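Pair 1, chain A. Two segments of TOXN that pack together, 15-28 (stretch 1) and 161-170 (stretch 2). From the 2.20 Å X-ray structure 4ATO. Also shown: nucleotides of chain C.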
# COMPACT_ATOMS: atom_id res chain seq x y z
N GLU A 15 -40.48 -14.06 -17.36
CA GLU A 15 -41.14 -13.72 -18.61
C GLU A 15 -40.15 -13.03 -19.54
O GLU A 15 -40.02 -13.40 -20.70
CB GLU A 15 -42.34 -12.79 -18.37
CG GLU A 15 -43.66 -13.50 -18.15
CD GLU A 15 -44.83 -12.63 -18.57
OE1 GLU A 15 -44.60 -11.59 -19.22
OE2 GLU A 15 -45.99 -12.99 -18.26
N TYR A 16 -39.46 -12.03 -19.01
CA TYR A 16 -38.52 -11.27 -19.82
C TYR A 16 -37.31 -12.13 -20.21
O TYR A 16 -36.79 -12.00 -21.32
CB TYR A 16 -38.08 -9.98 -19.14
CG TYR A 16 -37.20 -9.12 -20.01
CD1 TYR A 16 -37.74 -8.33 -21.02
CD2 TYR A 16 -35.82 -9.12 -19.85
CE1 TYR A 16 -36.93 -7.55 -21.83
CE2 TYR A 16 -35.00 -8.34 -20.65
CZ TYR A 16 -35.56 -7.56 -21.64
OH TYR A 16 -34.74 -6.79 -22.43
N ILE A 17 -36.88 -13.01 -19.32
CA ILE A 17 -35.75 -13.89 -19.62
C ILE A 17 -36.10 -14.83 -20.77
O ILE A 17 -35.34 -14.96 -21.74
CB ILE A 17 -35.31 -14.71 -18.39
CG1 ILE A 17 -34.59 -13.82 -17.37
CG2 ILE A 17 -34.42 -15.88 -18.80
CD1 ILE A 17 -33.18 -13.42 -17.78
N ASP A 18 -37.27 -15.46 -20.68
CA ASP A 18 -37.74 -16.37 -21.73
C ASP A 18 -37.93 -15.62 -23.04
O ASP A 18 -37.67 -16.15 -24.12
CB ASP A 18 -39.05 -17.03 -21.31
CG ASP A 18 -38.87 -18.01 -20.17
OD1 ASP A 18 -37.71 -18.40 -19.89
OD2 ASP A 18 -39.89 -18.40 -19.55
N TYR A 19 -38.38 -14.38 -22.93
CA TYR A 19 -38.57 -13.54 -24.09
C TYR A 19 -37.22 -13.25 -24.73
O TYR A 19 -37.10 -13.26 -25.95
CB TYR A 19 -39.27 -12.25 -23.69
CG TYR A 19 -39.20 -11.13 -24.69
CD1 TYR A 19 -40.08 -11.07 -25.76
CD2 TYR A 19 -38.26 -10.12 -24.55
CE1 TYR A 19 -40.02 -10.03 -26.67
CE2 TYR A 19 -38.19 -9.08 -25.45
CZ TYR A 19 -39.08 -9.04 -26.51
OH TYR A 19 -39.01 -8.00 -27.41
N LEU A 20 -36.19 -13.01 -23.92
CA LEU A 20 -34.86 -12.80 -24.47
C LEU A 20 -34.28 -14.07 -25.09
O LEU A 20 -33.74 -14.04 -26.19
CB LEU A 20 -33.89 -12.22 -23.43
CG LEU A 20 -33.97 -10.73 -23.07
CD1 LEU A 20 -32.72 -10.34 -22.27
CD2 LEU A 20 -34.12 -9.83 -24.28
N ARG A 21 -34.43 -15.21 -24.41
CA ARG A 21 -33.82 -16.45 -24.91
C ARG A 21 -34.38 -16.89 -26.26
O ARG A 21 -33.78 -17.71 -26.96
CB ARG A 21 -33.88 -17.57 -23.87
CG ARG A 21 -32.98 -18.77 -24.19
CD ARG A 21 -32.59 -19.59 -22.96
NE ARG A 21 -33.74 -19.83 -22.10
CZ ARG A 21 -33.93 -19.24 -20.93
NH1 ARG A 21 -33.02 -18.40 -20.47
NH2 ARG A 21 -35.01 -19.51 -20.22
N GLU A 22 -35.53 -16.33 -26.64
CA GLU A 22 -36.06 -16.49 -27.99
C GLU A 22 -35.04 -15.99 -29.02
O GLU A 22 -34.82 -16.62 -30.05
CB GLU A 22 -37.37 -15.72 -28.16
CG GLU A 22 -38.50 -16.18 -27.26
CD GLU A 22 -39.75 -15.32 -27.39
OE1 GLU A 22 -39.67 -14.24 -28.02
OE2 GLU A 22 -40.81 -15.71 -26.86
N ALA A 23 -34.41 -14.85 -28.72
CA ALA A 23 -33.48 -14.23 -29.66
C ALA A 23 -32.05 -14.77 -29.52
O ALA A 23 -31.29 -14.76 -30.49
CB ALA A 23 -33.48 -12.72 -29.49
N ASP A 24 -31.70 -15.24 -28.33
CA ASP A 24 -30.36 -15.78 -28.08
C ASP A 24 -30.40 -16.87 -27.02
O ASP A 24 -30.69 -16.61 -25.84
CB ASP A 24 -29.40 -14.66 -27.65
CG ASP A 24 -27.95 -15.12 -27.58
OD1 ASP A 24 -27.68 -16.25 -27.12
OD2 ASP A 24 -27.07 -14.35 -28.00
N SER A 25 -30.06 -18.09 -27.43
CA SER A 25 -30.14 -19.25 -26.55
C SER A 25 -29.12 -19.26 -25.41
O SER A 25 -29.17 -20.13 -24.54
CB SER A 25 -30.03 -20.55 -27.36
OG SER A 25 -28.81 -20.60 -28.08
N LYS A 26 -28.20 -18.29 -25.39
CA LYS A 26 -27.18 -18.24 -24.34
C LYS A 26 -27.64 -17.49 -23.09
O LYS A 26 -26.91 -17.45 -22.09
CB LYS A 26 -25.86 -17.65 -24.84
CG LYS A 26 -25.15 -18.47 -25.90
CD LYS A 26 -24.05 -17.64 -26.53
CE LYS A 26 -23.74 -18.07 -27.93
NZ LYS A 26 -23.30 -16.91 -28.74
N VAL A 27 -28.83 -16.89 -23.13
CA VAL A 27 -29.38 -16.24 -21.95
C VAL A 27 -29.55 -17.30 -20.85
O VAL A 27 -29.99 -18.41 -21.12
CB VAL A 27 -30.74 -15.57 -22.25
CG1 VAL A 27 -31.35 -14.98 -20.98
CG2 VAL A 27 -30.58 -14.48 -23.30
N PRO A 28 -29.16 -16.96 -19.61
CA PRO A 28 -29.18 -17.98 -18.55
C PRO A 28 -30.59 -18.38 -18.11
O PRO A 28 -31.46 -17.51 -17.95
CB PRO A 28 -28.47 -17.29 -17.38
CG PRO A 28 -27.67 -16.17 -18.01
CD PRO A 28 -28.51 -15.71 -19.15
N LYS A 161 -28.51 -7.92 -30.53
CA LYS A 161 -29.82 -8.52 -30.73
C LYS A 161 -30.69 -8.34 -29.48
O LYS A 161 -31.86 -7.97 -29.58
CB LYS A 161 -29.70 -10.00 -31.11
CG LYS A 161 -30.95 -10.58 -31.75
CD LYS A 161 -30.69 -11.96 -32.37
CE LYS A 161 -31.93 -12.48 -33.09
NZ LYS A 161 -31.75 -13.88 -33.60
N LEU A 162 -30.11 -8.58 -28.30
CA LEU A 162 -30.84 -8.40 -27.05
C LEU A 162 -31.24 -6.94 -26.81
O LEU A 162 -32.28 -6.68 -26.21
CB LEU A 162 -30.04 -8.93 -25.85
CG LEU A 162 -29.70 -10.43 -25.81
CD1 LEU A 162 -29.09 -10.81 -24.46
CD2 LEU A 162 -30.92 -11.28 -26.12
N GLU A 163 -30.42 -6.00 -27.28
CA GLU A 163 -30.76 -4.58 -27.13
C GLU A 163 -31.98 -4.21 -27.97
O GLU A 163 -32.83 -3.43 -27.53
CB GLU A 163 -29.57 -3.68 -27.49
CG GLU A 163 -28.54 -3.58 -26.38
CD GLU A 163 -27.28 -2.86 -26.80
OE1 GLU A 163 -27.36 -2.02 -27.72
OE2 GLU A 163 -26.20 -3.15 -26.23
N GLU A 164 -32.05 -4.78 -29.17
CA GLU A 164 -33.23 -4.62 -30.01
C GLU A 164 -34.46 -5.15 -29.31
O GLU A 164 -35.51 -4.52 -29.31
CB GLU A 164 -33.06 -5.37 -31.33
CG GLU A 164 -32.24 -4.65 -32.38
CD GLU A 164 -32.39 -5.29 -33.75
OE1 GLU A 164 -33.32 -6.12 -33.91
OE2 GLU A 164 -31.59 -4.96 -34.65
N LYS A 165 -34.34 -6.34 -28.72
CA LYS A 165 -35.44 -6.94 -27.99
C LYS A 165 -35.88 -6.05 -26.83
O LYS A 165 -37.07 -5.92 -26.56
CB LYS A 165 -35.07 -8.33 -27.50
CG LYS A 165 -35.08 -9.37 -28.59
CD LYS A 165 -36.05 -10.50 -28.26
CE LYS A 165 -37.15 -10.62 -29.29
NZ LYS A 165 -37.93 -11.89 -29.10
N CYS A 166 -34.91 -5.45 -26.15
CA CYS A 166 -35.22 -4.51 -25.08
C CYS A 166 -36.01 -3.34 -25.63
O CYS A 166 -37.00 -2.92 -25.04
CB CYS A 166 -33.93 -4.02 -24.40
SG CYS A 166 -34.19 -2.82 -23.07
N GLN A 167 -35.57 -2.81 -26.77
CA GLN A 167 -36.26 -1.70 -27.43
C GLN A 167 -37.69 -2.09 -27.76
O GLN A 167 -38.63 -1.34 -27.49
CB GLN A 167 -35.52 -1.28 -28.71
CG GLN A 167 -34.19 -0.58 -28.49
CD GLN A 167 -34.36 0.89 -28.14
OE1 GLN A 167 -35.44 1.46 -28.31
NE2 GLN A 167 -33.30 1.52 -27.65
N GLU A 168 -37.85 -3.27 -28.36
CA GLU A 168 -39.17 -3.77 -28.73
C GLU A 168 -40.09 -3.87 -27.53
O GLU A 168 -41.30 -3.66 -27.64
CB GLU A 168 -39.06 -5.13 -29.43
CG GLU A 168 -38.36 -5.08 -30.78
CD GLU A 168 -38.15 -6.45 -31.39
OE1 GLU A 168 -39.02 -7.33 -31.19
OE2 GLU A 168 -37.12 -6.66 -32.06
N TYR A 169 -39.52 -4.18 -26.37
CA TYR A 169 -40.31 -4.26 -25.15
C TYR A 169 -40.91 -2.90 -24.83
O TYR A 169 -42.02 -2.81 -24.31
CB TYR A 169 -39.46 -4.74 -23.96
CG TYR A 169 -40.19 -4.67 -22.64
CD1 TYR A 169 -40.19 -3.50 -21.88
CD2 TYR A 169 -40.90 -5.77 -22.15
CE1 TYR A 169 -40.87 -3.42 -20.67
CE2 TYR A 169 -41.58 -5.70 -20.94
CZ TYR A 169 -41.56 -4.52 -20.21
OH TYR A 169 -42.22 -4.43 -19.00
N LYS A 170 -40.16 -1.85 -25.14
CA LYS A 170 -40.61 -0.49 -24.88
C LYS A 170 -41.74 -0.08 -25.84
O LYS A 170 -41.64 0.92 -26.56
CB LYS A 170 -39.44 0.49 -24.94
CG LYS A 170 -38.37 0.21 -23.89
CD LYS A 170 -37.14 1.09 -24.07
CE LYS A 170 -36.15 0.91 -22.92
NZ LYS A 170 -35.63 -0.49 -22.85
O5' A C 1 -26.69 -22.41 -14.66
C5' A C 1 -26.84 -23.69 -14.06
C4' A C 1 -27.07 -24.76 -15.09
O4' A C 1 -28.23 -24.43 -15.89
C3' A C 1 -25.96 -24.94 -16.11
O3' A C 1 -24.91 -25.77 -15.63
C2' A C 1 -26.69 -25.54 -17.31
O2' A C 1 -26.88 -26.93 -17.12
C1' A C 1 -28.05 -24.87 -17.21
N9 A C 1 -28.19 -23.70 -18.12
C8 A C 1 -28.42 -22.41 -17.72
N7 A C 1 -28.56 -21.56 -18.71
C5 A C 1 -28.44 -22.35 -19.85
C6 A C 1 -28.50 -22.05 -21.23
N6 A C 1 -28.70 -20.82 -21.72
N1 A C 1 -28.34 -23.06 -22.10
C2 A C 1 -28.14 -24.29 -21.61
N3 A C 1 -28.06 -24.70 -20.34
C4 A C 1 -28.22 -23.68 -19.50
P A C 2 -23.41 -25.61 -16.19
OP1 A C 2 -22.59 -26.63 -15.51
OP2 A C 2 -23.04 -24.17 -16.05
O5' A C 2 -23.56 -25.96 -17.73
C5' A C 2 -23.69 -27.30 -18.18
C4' A C 2 -23.82 -27.34 -19.67
O4' A C 2 -24.94 -26.51 -20.07
C3' A C 2 -22.63 -26.77 -20.44
O3' A C 2 -21.64 -27.75 -20.68
C2' A C 2 -23.25 -26.20 -21.71
O2' A C 2 -23.41 -27.22 -22.69
C1' A C 2 -24.63 -25.78 -21.23
N9 A C 2 -24.74 -24.34 -20.92
C8 A C 2 -24.74 -23.78 -19.67
N7 A C 2 -24.94 -22.49 -19.65
C5 A C 2 -25.13 -22.17 -20.99
C6 A C 2 -25.40 -20.96 -21.64
N6 A C 2 -25.53 -19.81 -20.99
N1 A C 2 -25.54 -20.96 -22.99
C2 A C 2 -25.41 -22.13 -23.62
N3 A C 2 -25.16 -23.34 -23.12
C4 A C 2 -25.03 -23.30 -21.78

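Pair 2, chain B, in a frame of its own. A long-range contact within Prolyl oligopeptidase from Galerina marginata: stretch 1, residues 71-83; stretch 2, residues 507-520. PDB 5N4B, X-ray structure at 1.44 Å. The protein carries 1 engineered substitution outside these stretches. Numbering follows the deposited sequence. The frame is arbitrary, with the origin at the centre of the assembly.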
# COMPACT_ATOMS: atom_id res chain seq x y z
N LYS B 71 -15.76 -15.37 19.51
CA LYS B 71 -17.02 -14.95 18.91
C LYS B 71 -16.78 -14.02 17.73
O LYS B 71 -17.41 -14.14 16.67
CB LYS B 71 -17.95 -14.31 19.95
CG LYS B 71 -18.24 -15.21 21.17
CD LYS B 71 -19.24 -14.57 22.14
CE LYS B 71 -19.73 -15.56 23.22
NZ LYS B 71 -18.61 -16.22 23.97
N LEU B 72 -15.82 -13.10 17.88
CA LEU B 72 -15.50 -12.20 16.79
C LEU B 72 -14.84 -12.94 15.64
O LEU B 72 -15.10 -12.65 14.48
CB LEU B 72 -14.59 -11.07 17.27
CG LEU B 72 -15.22 -10.07 18.18
CD1 LEU B 72 -14.14 -9.00 18.49
CD2 LEU B 72 -16.47 -9.40 17.65
N ALA B 73 -13.98 -13.93 15.92
CA ALA B 73 -13.41 -14.71 14.83
C ALA B 73 -14.50 -15.35 13.97
O ALA B 73 -14.42 -15.34 12.73
CB ALA B 73 -12.47 -15.77 15.36
N GLU B 74 -15.50 -15.93 14.61
CA GLU B 74 -16.61 -16.55 13.89
C GLU B 74 -17.34 -15.53 13.03
O GLU B 74 -17.65 -15.80 11.86
CB GLU B 74 -17.55 -17.16 14.92
CG GLU B 74 -18.80 -17.77 14.41
CD GLU B 74 -19.79 -18.25 15.50
OE1 GLU B 74 -19.46 -18.27 16.76
OE2 GLU B 74 -20.95 -18.48 15.09
N LYS B 75 -17.63 -14.35 13.58
CA LYS B 75 -18.33 -13.31 12.83
C LYS B 75 -17.46 -12.78 11.68
O LYS B 75 -17.96 -12.53 10.59
CB LYS B 75 -18.70 -12.14 13.75
CG LYS B 75 -19.70 -12.46 14.86
CD LYS B 75 -19.82 -11.26 15.84
CE LYS B 75 -20.72 -11.55 17.04
NZ LYS B 75 -22.10 -11.80 16.65
N PHE B 76 -16.17 -12.60 11.93
CA PHE B 76 -15.28 -12.01 10.93
C PHE B 76 -15.02 -12.98 9.78
O PHE B 76 -14.97 -12.57 8.62
CB PHE B 76 -13.95 -11.62 11.56
CG PHE B 76 -14.00 -10.42 12.51
CD1 PHE B 76 -15.11 -9.62 12.59
CD2 PHE B 76 -12.92 -10.14 13.31
CE1 PHE B 76 -15.11 -8.48 13.41
CE2 PHE B 76 -12.91 -9.02 14.18
CZ PHE B 76 -14.00 -8.21 14.23
N ARG B 77 -14.79 -14.25 10.10
CA ARG B 77 -14.62 -15.23 9.04
C ARG B 77 -15.83 -15.26 8.13
O ARG B 77 -15.70 -15.25 6.91
CB ARG B 77 -14.40 -16.60 9.66
CG ARG B 77 -13.92 -17.67 8.69
CD ARG B 77 -13.79 -19.06 9.33
NE ARG B 77 -12.93 -19.09 10.55
CZ ARG B 77 -13.35 -19.19 11.78
NH1 ARG B 77 -14.65 -19.29 12.07
NH2 ARG B 77 -12.47 -19.22 12.77
N ALA B 78 -17.03 -15.23 8.72
CA ALA B 78 -18.24 -15.22 7.89
C ALA B 78 -18.31 -13.97 7.04
O ALA B 78 -18.71 -14.03 5.87
CB ALA B 78 -19.47 -15.38 8.77
N SER B 79 -17.92 -12.84 7.60
CA SER B 79 -17.99 -11.58 6.85
C SER B 79 -17.06 -11.57 5.66
O SER B 79 -17.32 -10.85 4.69
CB SER B 79 -17.73 -10.39 7.77
OG SER B 79 -16.37 -10.13 7.96
N ARG B 80 -15.98 -12.33 5.69
CA ARG B 80 -15.02 -12.43 4.58
C ARG B 80 -15.40 -13.51 3.58
O ARG B 80 -14.83 -13.56 2.50
CB ARG B 80 -13.62 -12.73 5.14
CG ARG B 80 -13.02 -11.60 5.93
CD ARG B 80 -12.19 -10.68 5.13
NE ARG B 80 -11.07 -11.37 4.47
CZ ARG B 80 -9.81 -10.96 4.48
NH1 ARG B 80 -8.91 -11.69 3.85
NH2 ARG B 80 -9.47 -9.83 5.09
N ASN B 81 -16.37 -14.36 3.90
CA ASN B 81 -16.64 -15.56 3.10
C ASN B 81 -17.65 -15.25 2.00
O ASN B 81 -18.82 -15.66 2.03
CB ASN B 81 -17.13 -16.67 4.01
CG ASN B 81 -17.11 -18.01 3.34
OD1 ASN B 81 -16.50 -18.18 2.30
ND2 ASN B 81 -17.76 -18.98 3.95
N TYR B 82 -17.14 -14.53 0.99
CA TYR B 82 -17.93 -14.24 -0.21
C TYR B 82 -16.98 -14.20 -1.40
O TYR B 82 -15.81 -13.84 -1.25
CB TYR B 82 -18.72 -12.90 -0.12
CG TYR B 82 -17.88 -11.68 0.12
CD1 TYR B 82 -17.63 -11.24 1.41
CD2 TYR B 82 -17.35 -10.95 -0.93
CE1 TYR B 82 -16.88 -10.12 1.66
CE2 TYR B 82 -16.57 -9.81 -0.67
CZ TYR B 82 -16.36 -9.40 0.60
OH TYR B 82 -15.62 -8.25 0.79
N ALA B 83 -17.49 -14.56 -2.57
CA ALA B 83 -16.70 -14.61 -3.78
C ALA B 83 -16.20 -13.23 -4.16
O ALA B 83 -16.91 -12.23 -4.02
CB ALA B 83 -17.57 -15.14 -4.92
N PHE B 507 -12.44 2.72 1.46
CA PHE B 507 -12.17 1.33 1.16
C PHE B 507 -13.26 0.50 1.82
O PHE B 507 -13.89 0.94 2.79
CB PHE B 507 -10.77 0.91 1.61
CG PHE B 507 -10.58 0.92 3.09
CD1 PHE B 507 -10.26 2.04 3.75
CD2 PHE B 507 -10.68 -0.26 3.81
CE1 PHE B 507 -10.07 2.03 5.14
CE2 PHE B 507 -10.46 -0.28 5.20
CZ PHE B 507 -10.18 0.88 5.84
N PHE B 508 -13.44 -0.72 1.32
CA PHE B 508 -14.43 -1.65 1.87
C PHE B 508 -13.74 -2.69 2.75
O PHE B 508 -12.82 -3.39 2.30
CB PHE B 508 -15.20 -2.38 0.77
CG PHE B 508 -16.32 -3.18 1.30
CD1 PHE B 508 -17.50 -2.58 1.68
CD2 PHE B 508 -16.22 -4.57 1.40
CE1 PHE B 508 -18.54 -3.33 2.20
CE2 PHE B 508 -17.25 -5.31 1.93
CZ PHE B 508 -18.39 -4.71 2.32
N SER B 509 -14.20 -2.80 4.00
CA SER B 509 -13.71 -3.82 4.91
C SER B 509 -14.90 -4.50 5.58
O SER B 509 -15.55 -3.88 6.43
CB SER B 509 -12.85 -3.19 5.98
OG SER B 509 -12.57 -4.20 6.99
N PRO B 510 -15.22 -5.75 5.24
CA PRO B 510 -16.34 -6.41 5.91
C PRO B 510 -16.07 -6.64 7.38
O PRO B 510 -17.02 -6.64 8.15
CB PRO B 510 -16.51 -7.74 5.14
CG PRO B 510 -15.12 -7.96 4.55
CD PRO B 510 -14.62 -6.58 4.18
N ILE B 511 -14.81 -6.80 7.78
CA ILE B 511 -14.53 -6.97 9.20
C ILE B 511 -14.86 -5.69 9.96
O ILE B 511 -15.45 -5.73 11.05
CB ILE B 511 -13.09 -7.44 9.39
CG1 ILE B 511 -12.99 -8.92 8.93
CG2 ILE B 511 -12.60 -7.19 10.83
CD1 ILE B 511 -11.66 -9.59 9.17
N ILE B 512 -14.40 -4.53 9.46
CA ILE B 512 -14.71 -3.28 10.15
C ILE B 512 -16.22 -3.11 10.23
O ILE B 512 -16.74 -2.78 11.31
CB ILE B 512 -14.01 -2.08 9.50
CG1 ILE B 512 -12.50 -2.24 9.74
CG2 ILE B 512 -14.53 -0.79 10.11
CD1 ILE B 512 -11.59 -1.26 9.01
N LEU B 513 -16.95 -3.29 9.13
CA LEU B 513 -18.40 -3.11 9.21
C LEU B 513 -19.03 -4.06 10.22
O LEU B 513 -19.96 -3.70 10.93
CB LEU B 513 -19.06 -3.26 7.83
CG LEU B 513 -18.61 -2.23 6.80
CD1 LEU B 513 -19.38 -2.44 5.52
CD2 LEU B 513 -18.74 -0.78 7.27
N THR B 514 -18.55 -5.29 10.28
CA THR B 514 -19.07 -6.24 11.25
C THR B 514 -18.83 -5.74 12.67
O THR B 514 -19.72 -5.81 13.52
CB THR B 514 -18.40 -7.59 11.02
OG1 THR B 514 -18.79 -8.08 9.74
CG2 THR B 514 -18.84 -8.60 12.04
N PHE B 515 -17.64 -5.22 12.95
CA PHE B 515 -17.39 -4.64 14.26
C PHE B 515 -18.35 -3.50 14.56
O PHE B 515 -18.91 -3.41 15.66
CB PHE B 515 -15.95 -4.15 14.33
CG PHE B 515 -15.50 -3.65 15.68
CD1 PHE B 515 -15.71 -2.34 16.03
CD2 PHE B 515 -14.91 -4.51 16.58
CE1 PHE B 515 -15.30 -1.87 17.25
CE2 PHE B 515 -14.49 -4.04 17.80
CZ PHE B 515 -14.69 -2.73 18.14
N LEU B 516 -18.57 -2.63 13.59
CA LEU B 516 -19.45 -1.48 13.81
C LEU B 516 -20.85 -1.94 14.16
O LEU B 516 -21.49 -1.39 15.07
CB LEU B 516 -19.49 -0.57 12.58
CG LEU B 516 -18.15 -0.01 12.07
CD1 LEU B 516 -18.39 1.03 11.03
CD2 LEU B 516 -17.30 0.55 13.16
N GLN B 517 -21.36 -2.90 13.43
CA GLN B 517 -22.69 -3.43 13.70
C GLN B 517 -22.75 -4.18 15.02
O GLN B 517 -23.70 -4.00 15.79
CB GLN B 517 -23.14 -4.31 12.54
CG GLN B 517 -24.56 -4.82 12.67
CD GLN B 517 -25.11 -5.50 11.44
OE1 GLN B 517 -24.52 -5.50 10.39
NE2 GLN B 517 -26.25 -6.14 11.62
N THR B 518 -21.74 -4.95 15.34
CA THR B 518 -21.75 -5.76 16.55
C THR B 518 -21.78 -4.90 17.79
O THR B 518 -22.45 -5.23 18.77
CB THR B 518 -20.51 -6.66 16.55
OG1 THR B 518 -20.60 -7.61 15.45
CG2 THR B 518 -20.35 -7.44 17.83
N TYR B 519 -21.04 -3.82 17.79
CA TYR B 519 -20.85 -3.01 18.97
C TYR B 519 -21.49 -1.64 18.88
O TYR B 519 -21.45 -0.90 19.90
CB TYR B 519 -19.35 -2.87 19.24
CG TYR B 519 -18.67 -4.13 19.65
CD1 TYR B 519 -18.92 -4.71 20.91
CD2 TYR B 519 -17.72 -4.72 18.85
CE1 TYR B 519 -18.27 -5.86 21.31
CE2 TYR B 519 -17.06 -5.85 19.26
CZ TYR B 519 -17.34 -6.40 20.49
OH TYR B 519 -16.63 -7.53 20.86
N GLY B 520 -22.09 -1.25 17.76
CA GLY B 520 -22.63 0.10 17.68
C GLY B 520 -21.52 1.13 17.71
O GLY B 520 -21.69 2.22 18.29
O HOH W 1 -22.69 -9.13 15.33

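Both pairs pack one helix against another, with N-to-C directions at 132° in pair 1 and 133° in pair 2. The axes approach to 9.5 Å in pair 1 and 8.8 Å in pair 2. Fourteen central residues superpose with an RMSD of 0.5 Å. The buried areas are also alike, 588 and 607 Å².

The central match is Leu A20 with Phe B76, and Leu A162 with Ile B511. In pair 1 two leucines meet, Leu A20 CD2 lying 4.0 Å from Leu A162 CD2. In pair 2 an aromatic ring takes one of these places. Ile B511 CG2 sits 3.6 Å from the centroid of the Phe B76 ring, almost on the ring normal, so the methyl group rests squarely on the face. The ring edge meets Thr B514, with Phe B76 CD1 3.9 Å from Thr B514 CG2.

The next match is Lys A165 with Thr B514. The CA atoms fall 0.3 Å apart, but the side chains differ in reach. Lys A165 fits as a knob among Tyr A19, Leu A20, Glu A22 and Ala A23. Its chain passes over the face of the Tyr A19 ring, and Lys A165 NZ lies 4.1 Å from the centroid of the Tyr A19 ring, a cation-pi contact. Lys A165 NZ also forms a salt bridge with Glu A22 OE1, at 3.1 Å. Thr B514 is short, and its OG1 donates to Pro B510 O at 2.8 Å, within its own helix. It still packs closely, with Thr B514 OG1 3.2 Å from Ser B79 CB.

Tyr A19 matches Lys B75. Tyr A19 OH donates a hydrogen bond to Lys A165 O at 3.0 Å, tying the helices directly. Pair 2 has no direct hydrogen bond across the contact. Instead, one water bridges the helices: it accepts from Lys B75 NZ at 3.0 Å and donates to Thr B518 OG1 at 2.6 Å.

Ala A23 matches Ser B79, and Lys A161 matches Pro B510. In pair 1 the long, extended lysine reaches across, and Lys A161 NZ gives a weak hydrogen bond to Ala A23 O at 3.3 Å. In pair 2 the compact proline makes a close contact, with Ser B79 O 3.2 Å from Pro B510 CB. The serine hydroxyl is satisfied within its own helix, Ser B79 OG donating to Phe B76 O at 2.9 Å.

Tyr A16 matches Leu B72, and Tyr A169 matches Thr B518. The two tyrosines form an offset edge-to-face pair, centroids 5.9 Å apart. Leu B72 has no ring to pair. Leu B72 CD2 is 4.4 Å from Thr B518 CG2 and packs closer on Tyr B519, 3.9 Å from Tyr B519 CE2.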